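Local coordinates for DR2417 (PDB 4XWW), which probably degrades and matures RNA as a 5'-3' exonuclease, and possibly an endonuclease, of the metallo-beta-lactamase superfamily, at residues L242-F245 / A246-Y250; V266-G270 / R271-K275. All blocks are in the same frame, centred on the assembly; numbering follows the deposited sequence.

Following the chain, contact 1 (242-250) comes first: strand 240-243 ends and a tight turn at F245-Q248 leads into helix 249-261. That helix runs back to strand 265-269, where contact 2 (266-275) makes the next strand-to-helix junction, leading into helix 271-282. The two are in series, and neither encloses the other. Both strands belong to the five-stranded parallel sheet of the beta-CASP domain, with strand 306-310 lying between them. Their junctions also meet directly, M273 CE packing 3.5 Å from T244 O and A246 CB lying 3.5 Å from S272 O. Together they offer backbone N-H groups to successive RNA phosphates, those of U5 and U6.

Contact 1 of 2, residues L242-F245 / A246-Y250. With nucleotides of chain C.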
loop_
_atom_site.group_PDB
_atom_site.type_symbol
_atom_site.label_atom_id
_atom_site.label_comp_id
_atom_site.label_asym_id
_atom_site.label_seq_id
_atom_site.Cartn_x
_atom_site.Cartn_y
_atom_site.Cartn_z
ATOM N N LEU A 242 -3.319 -18.533 14.951
ATOM C CA LEU A 242 -2.171 -17.657 14.857
ATOM C C LEU A 242 -1.553 -17.788 13.466
ATOM O O LEU A 242 -1.469 -18.886 12.943
ATOM C CB LEU A 242 -1.139 -18.004 15.946
ATOM C CG LEU A 242 0.133 -17.161 15.987
ATOM C CD1 LEU A 242 0.634 -17.069 17.434
ATOM C CD2 LEU A 242 1.237 -17.759 15.081
ATOM N N THR A 243 -1.143 -16.667 12.880
ATOM C CA THR A 243 -0.424 -16.682 11.603
ATOM C C THR A 243 0.896 -15.981 11.749
ATOM O O THR A 243 1.044 -15.044 12.533
ATOM C CB THR A 243 -1.245 -16.019 10.463
ATOM O OG1 THR A 243 -0.568 -16.189 9.211
ATOM C CG2 THR A 243 -1.438 -14.516 10.718
ATOM N N THR A 244 1.895 -16.488 11.024
ATOM C CA THR A 244 3.207 -15.894 10.974
ATOM C C THR A 244 3.798 -16.408 9.653
ATOM O O THR A 244 3.117 -17.139 8.935
ATOM C CB THR A 244 4.043 -16.300 12.205
ATOM O OG1 THR A 244 5.244 -15.535 12.269
ATOM C CG2 THR A 244 4.353 -17.788 12.165
ATOM N N PHE A 245 5.025 -16.030 9.302
ATOM C CA PHE A 245 5.657 -16.620 8.116
ATOM C C PHE A 245 5.846 -18.115 8.348
ATOM O O PHE A 245 6.272 -18.499 9.425
ATOM C CB PHE A 245 7.018 -15.959 7.823
ATOM C CG PHE A 245 7.000 -14.458 7.904
ATOM C CD1 PHE A 245 6.233 -13.714 7.030
ATOM C CD2 PHE A 245 7.762 -13.792 8.855
ATOM C CE1 PHE A 245 6.216 -12.331 7.105
ATOM C CE2 PHE A 245 7.753 -12.407 8.935
ATOM C CZ PHE A 245 6.980 -11.678 8.060
ATOM N N ALA A 246 5.565 -18.970 7.360
ATOM C CA ALA A 246 5.716 -20.422 7.570
ATOM C C ALA A 246 7.167 -20.817 7.850
ATOM O O ALA A 246 7.433 -21.844 8.457
ATOM C CB ALA A 246 5.196 -21.207 6.372
ATOM N N SER A 247 8.090 -19.967 7.428
ATOM C CA SER A 247 9.509 -20.235 7.621
ATOM C C SER A 247 10.076 -19.685 8.933
ATOM O O SER A 247 11.282 -19.798 9.188
ATOM C CB SER A 247 10.302 -19.667 6.448
ATOM O OG SER A 247 10.322 -18.252 6.468
ATOM N N GLN A 248 9.226 -19.079 9.770
ATOM C CA GLN A 248 9.718 -18.537 11.031
ATOM C C GLN A 248 9.790 -19.680 12.018
ATOM O O GLN A 248 8.973 -19.791 12.933
ATOM C CB GLN A 248 8.829 -17.413 11.581
ATOM C CG GLN A 248 9.603 -16.125 11.922
ATOM C CD GLN A 248 10.708 -16.276 12.990
ATOM O OE1 GLN A 248 11.060 -17.381 13.433
ATOM N NE2 GLN A 248 11.269 -15.141 13.393
ATOM N N VAL A 249 10.782 -20.537 11.816
ATOM C CA VAL A 249 10.888 -21.755 12.596
ATOM C C VAL A 249 11.071 -21.496 14.082
ATOM O O VAL A 249 10.474 -22.206 14.885
ATOM C CB VAL A 249 12.052 -22.644 12.095
ATOM C CG1 VAL A 249 12.081 -23.934 12.883
ATOM C CG2 VAL A 249 11.884 -22.934 10.592
ATOM N N TYR A 250 11.888 -20.510 14.464
ATOM C CA TYR A 250 12.023 -20.227 15.902
ATOM C C TYR A 250 10.687 -19.839 16.543
ATOM O O TYR A 250 10.308 -20.373 17.587
ATOM C CB TYR A 250 13.018 -19.104 16.170
ATOM C CG TYR A 250 14.406 -19.349 15.648
ATOM C CD1 TYR A 250 15.012 -20.607 15.740
ATOM C CD2 TYR A 250 15.120 -18.315 15.068
ATOM C CE1 TYR A 250 16.316 -20.811 15.243
ATOM C CE2 TYR A 250 16.397 -18.504 14.590
ATOM C CZ TYR A 250 16.991 -19.740 14.676
ATOM O OH TYR A 250 18.262 -19.876 14.173
ATOM P P U C 5 4.423 -17.947 3.494
ATOM O OP1 U C 5 4.154 -16.539 3.860
ATOM O OP2 U C 5 4.447 -18.984 4.545
ATOM O "O5'" U C 5 3.358 -18.388 2.399
ATOM C "C5'" U C 5 1.966 -18.441 2.744
ATOM C "C4'" U C 5 1.104 -18.153 1.540
ATOM O "O4'" U C 5 1.895 -17.554 0.479
ATOM C "C3'" U C 5 0.482 -19.366 0.871
ATOM O "O3'" U C 5 -0.641 -19.860 1.585
ATOM C "C2'" U C 5 0.136 -18.803 -0.498
ATOM O "O2'" U C 5 -1.011 -17.983 -0.482
ATOM C "C1'" U C 5 1.376 -17.956 -0.781
ATOM N N1 U C 5 2.411 -18.710 -1.501
ATOM C C2 U C 5 2.283 -18.812 -2.873
ATOM O O2 U C 5 1.374 -18.289 -3.492
ATOM N N3 U C 5 3.268 -19.540 -3.490
ATOM C C4 U C 5 4.337 -20.173 -2.896
ATOM O O4 U C 5 5.141 -20.792 -3.595
ATOM C C5 U C 5 4.394 -20.032 -1.473
ATOM C C6 U C 5 3.448 -19.328 -0.839
ATOM P P U C 4 10.200 -16.960 3.085
ATOM O OP1 U C 4 10.255 -17.757 4.331
ATOM O OP2 U C 4 11.429 -16.752 2.288
ATOM O "O5'" U C 4 9.074 -17.633 2.182
ATOM C "C5'" U C 4 8.491 -16.938 1.071
ATOM C "C4'" U C 4 7.146 -16.370 1.453
ATOM O "O4'" U C 4 6.792 -15.331 0.498
ATOM C "C3'" U C 4 5.978 -17.355 1.443
ATOM O "O3'" U C 4 5.817 -17.998 2.708
ATOM C "C2'" U C 4 4.820 -16.478 0.980
ATOM O "O2'" U C 4 4.310 -15.615 1.974
ATOM C "C1'" U C 4 5.522 -15.608 -0.056
ATOM N N1 U C 4 5.724 -16.285 -1.344
ATOM C C2 U C 4 4.864 -15.967 -2.377
ATOM O O2 U C 4 3.962 -15.157 -2.262
ATOM N N3 U C 4 5.106 -16.634 -3.552
ATOM C C4 U C 4 6.092 -17.565 -3.798
ATOM O O4 U C 4 6.178 -18.078 -4.913
ATOM C C5 U C 4 6.939 -17.840 -2.678
ATOM C C6 U C 4 6.731 -17.206 -1.518
#
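A type I beta turn from F245 to Q248 makes the strand-to-helix junction here, in the beta-CASP domain where the RNA backbone passes. Its closing bond runs from Q248 N to F245 O at 3.0 Å. With the chain folded this way, A246 N faces the RNA and donates to OP2 of U5 of chain C at 3.0 Å, a main-chain grip on the phosphate that asks nothing of the base. S247, one residue on, brings its side chain up to the phosphate of U4 of chain C, though the modelled approach is implausibly short and its detail is doubtful.

Within the same turn, Q248 CB sits 3.5 Å from F245 O and 4.1 Å from T244 OG1, and the T244 and Q248 side chains cross at about a right angle. T244 OG1, swung to the far side from its own N (chi1 -170°), meets Q248 CB there and also hydrogen-bonds to S343 O. Q248 is the N-cap residue: its chain bends at chi2, CG meets the edge of the F245 ring, 4.3 Å from CD2, and OE1 caps R251 N. The ring itself leads away from the turn and packs on an RNA sugar; F245 belongs to a UMP-binding site seen in this protein. Around the junction, strand 240-243 pairs with strands 306-310 and 339-342, L242 packs on helices 222-234 and 249-261, and A246 rests on M273 and Y276 of helix 271-282.

Contact 2 of 2, residues V266-G270 / R271-K275; sequences VVMEG and RSMIK. With nucleotides of chain C.
R271 lays its side chain along the uracil of U6 of chain C: CD is 3.5 Å from C5, and the guanidinium follows, N3 of the base sitting above it, displaced from its centre. The chain runs out extended from the helix start (CG opposite the backbone N, chi1 -169°) and bends at chi3, which brings the guanidinium over the base. Within the plane of the group, NH1 donates to OP2 of U7 of chain C at 3.1 Å, almost perfectly straight (177°). One residue on, S272 N gives a 2.9 Å bond to OP2 of U6.

G270, the N-cap residue, has a positive phi (114°), and its CA lies 3.6 Å from OP1 of U6. I274 N donates to G270 O at 3.2 Å, the first i to i+4 bond of the helix that R271 begins. On the strand side, M268 CE reaches M273 SD at 4.1 Å, these side chains crossing at about a right angle beside I252 and V309.

S272 N at the helix start and R271 NH1 each address a phosphate, and the positive end of the helix dipole probably adds to the attraction at U6, while the base lying over the guanidinium is held without any hydrogen bond from R271 that would read its identity.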
loop_
_atom_site.group_PDB
_atom_site.type_symbol
_atom_site.label_atom_id
_atom_site.label_comp_id
_atom_site.label_asym_id
_atom_site.label_seq_id
_atom_site.Cartn_x
_atom_site.Cartn_y
_atom_site.Cartn_z
ATOM N N VAL A 266 -1.909 -28.623 18.608
ATOM C CA VAL A 266 -1.612 -27.719 17.506
ATOM C C VAL A 266 -1.981 -28.320 16.149
ATOM O O VAL A 266 -1.710 -29.490 15.880
ATOM C CB VAL A 266 -0.121 -27.332 17.523
ATOM C CG1 VAL A 266 0.237 -26.402 16.356
ATOM C CG2 VAL A 266 0.206 -26.648 18.847
ATOM N N VAL A 267 -2.616 -27.504 15.312
ATOM C CA VAL A 267 -2.903 -27.872 13.930
ATOM C C VAL A 267 -2.091 -26.954 13.043
ATOM O O VAL A 267 -2.158 -25.731 13.181
ATOM C CB VAL A 267 -4.397 -27.712 13.547
ATOM C CG1 VAL A 267 -4.617 -28.103 12.086
ATOM C CG2 VAL A 267 -5.303 -28.542 14.434
ATOM N N MET A 268 -1.320 -27.542 12.142
ATOM C CA MET A 268 -0.588 -26.759 11.159
ATOM C C MET A 268 -1.457 -26.681 9.915
ATOM O O MET A 268 -1.808 -27.706 9.331
ATOM C CB MET A 268 0.777 -27.387 10.861
ATOM C CG MET A 268 1.689 -27.528 12.091
ATOM S SD MET A 268 2.408 -25.981 12.693
ATOM C CE MET A 268 3.777 -25.779 11.541
ATOM N N GLU A 269 -1.827 -25.466 9.527
ATOM C CA GLU A 269 -2.775 -25.271 8.438
ATOM C C GLU A 269 -2.165 -24.469 7.303
ATOM O O GLU A 269 -1.632 -23.385 7.513
ATOM C CB GLU A 269 -4.034 -24.562 8.934
ATOM C CG GLU A 269 -5.005 -25.426 9.700
ATOM C CD GLU A 269 -5.941 -26.210 8.798
ATOM O OE1 GLU A 269 -6.321 -25.710 7.713
ATOM O OE2 GLU A 269 -6.305 -27.329 9.189
ATOM N N GLY A 270 -2.275 -24.993 6.088
ATOM C CA GLY A 270 -1.815 -24.260 4.927
ATOM C C GLY A 270 -0.652 -25.033 4.352
ATOM O O GLY A 270 0.239 -25.468 5.096
ATOM N N ARG A 271 -0.673 -25.215 3.035
ATOM C CA ARG A 271 0.351 -26.005 2.350
ATOM C C ARG A 271 1.759 -25.605 2.771
ATOM O O ARG A 271 2.599 -26.456 3.098
ATOM C CB ARG A 271 0.219 -25.856 0.832
ATOM C CG ARG A 271 1.067 -26.861 0.073
ATOM C CD ARG A 271 1.388 -26.411 -1.344
ATOM N NE ARG A 271 0.214 -26.360 -2.212
ATOM C CZ ARG A 271 0.230 -26.698 -3.499
ATOM N NH1 ARG A 271 -0.878 -26.621 -4.224
ATOM N NH2 ARG A 271 1.356 -27.120 -4.060
ATOM N N SER A 272 2.007 -24.304 2.777
ATOM C CA SER A 272 3.337 -23.794 3.079
ATOM C C SER A 272 3.772 -24.092 4.523
ATOM O O SER A 272 4.944 -24.365 4.776
ATOM C CB SER A 272 3.393 -22.291 2.801
ATOM O OG SER A 272 4.671 -21.922 2.309
ATOM N N MET A 273 2.841 -24.042 5.471
ATOM C CA MET A 273 3.170 -24.373 6.854
ATOM C C MET A 273 3.665 -25.807 6.968
ATOM O O MET A 273 4.660 -26.081 7.640
ATOM C CB MET A 273 1.962 -24.182 7.772
ATOM C CG MET A 273 1.791 -22.769 8.255
ATOM S SD MET A 273 3.018 -22.272 9.470
ATOM C CE MET A 273 2.668 -20.513 9.541
ATOM N N ILE A 274 2.952 -26.717 6.313
ATOM C CA ILE A 274 3.315 -28.131 6.321
ATOM C C ILE A 274 4.681 -28.343 5.657
ATOM O O ILE A 274 5.497 -29.141 6.124
ATOM C CB ILE A 274 2.233 -28.962 5.618
ATOM C CG1 ILE A 274 0.934 -28.879 6.423
ATOM C CG2 ILE A 274 2.667 -30.410 5.457
ATOM C CD1 ILE A 274 -0.324 -28.998 5.592
ATOM N N LYS A 275 4.933 -27.590 4.594
ATOM C CA LYS A 275 6.179 -27.711 3.854
ATOM C C LYS A 275 7.390 -27.306 4.687
ATOM O O LYS A 275 8.356 -28.056 4.766
ATOM C CB LYS A 275 6.139 -26.872 2.570
ATOM C CG LYS A 275 7.491 -26.808 1.859
ATOM C CD LYS A 275 7.465 -25.887 0.653
ATOM C CE LYS A 275 8.384 -24.697 0.854
ATOM N NZ LYS A 275 7.641 -23.416 0.682
ATOM P P U C 6 -0.939 -21.423 1.590
ATOM O OP1 U C 6 -2.092 -21.679 2.493
ATOM O OP2 U C 6 0.349 -22.151 1.772
ATOM O "O5'" U C 6 -1.402 -21.711 0.090
ATOM C "C5'" U C 6 -2.474 -21.002 -0.510
ATOM C "C4'" U C 6 -2.551 -21.286 -1.989
ATOM O "O4'" U C 6 -1.344 -20.810 -2.641
ATOM C "C3'" U C 6 -2.619 -22.756 -2.366
ATOM O "O3'" U C 6 -3.922 -23.298 -2.260
ATOM C "C2'" U C 6 -2.053 -22.767 -3.779
ATOM O "O2'" U C 6 -3.019 -22.306 -4.712
ATOM C "C1'" U C 6 -0.958 -21.709 -3.663
ATOM N N1 U C 6 0.354 -22.309 -3.312
ATOM C C2 U C 6 1.148 -22.757 -4.352
ATOM O O2 U C 6 0.814 -22.670 -5.521
ATOM N N3 U C 6 2.351 -23.308 -3.975
ATOM C C4 U C 6 2.834 -23.460 -2.691
ATOM O O4 U C 6 3.940 -23.978 -2.513
ATOM C C5 U C 6 1.957 -22.976 -1.669
ATOM C C6 U C 6 0.782 -22.435 -2.009
ATOM P P U C 5 4.423 -17.947 3.494
ATOM O OP1 U C 5 4.154 -16.539 3.860
ATOM O OP2 U C 5 4.447 -18.984 4.545
ATOM O "O5'" U C 5 3.358 -18.388 2.399
ATOM C "C5'" U C 5 1.966 -18.441 2.744
ATOM C "C4'" U C 5 1.104 -18.153 1.540
ATOM O "O4'" U C 5 1.895 -17.554 0.479
ATOM C "C3'" U C 5 0.482 -19.366 0.871
ATOM O "O3'" U C 5 -0.641 -19.860 1.585
ATOM C "C2'" U C 5 0.136 -18.803 -0.498
ATOM O "O2'" U C 5 -1.011 -17.983 -0.482
ATOM C "C1'" U C 5 1.376 -17.956 -0.781
ATOM N N1 U C 5 2.411 -18.710 -1.501
ATOM C C2 U C 5 2.283 -18.812 -2.873
ATOM O O2 U C 5 1.374 -18.289 -3.492
ATOM N N3 U C 5 3.268 -19.540 -3.490
ATOM C C4 U C 5 4.337 -20.173 -2.896
ATOM O O4 U C 5 5.141 -20.792 -3.595
ATOM C C5 U C 5 4.394 -20.032 -1.473
ATOM C C6 U C 5 3.448 -19.328 -0.839
ATOM P P U C 7 -4.109 -24.839 -1.905
ATOM O OP1 U C 7 -3.618 -25.055 -0.523
ATOM O OP2 U C 7 -3.539 -25.637 -3.016
ATOM O "O5'" U C 7 -5.691 -25.021 -1.921
ATOM C "C5'" U C 7 -6.517 -24.398 -0.923
ATOM C "C4'" U C 7 -7.750 -23.804 -1.562
ATOM O "O4'" U C 7 -8.258 -24.721 -2.571
ATOM C "C3'" U C 7 -8.916 -23.555 -0.613
ATOM O "O3'" U C 7 -9.695 -22.453 -1.065
ATOM C "C2'" U C 7 -9.706 -24.852 -0.722
ATOM O "O2'" U C 7 -11.065 -24.704 -0.372
ATOM C "C1'" U C 7 -9.557 -25.163 -2.210
ATOM N N1 U C 7 -9.694 -26.592 -2.546
ATOM C C2 U C 7 -10.748 -27.283 -1.977
ATOM O O2 U C 7 -11.546 -26.765 -1.216
ATOM N N3 U C 7 -10.829 -28.606 -2.334
ATOM C C4 U C 7 -9.992 -29.296 -3.184
ATOM O O4 U C 7 -10.200 -30.491 -3.403
ATOM C C5 U C 7 -8.930 -28.513 -3.736
ATOM C C6 U C 7 -8.823 -27.219 -3.412
#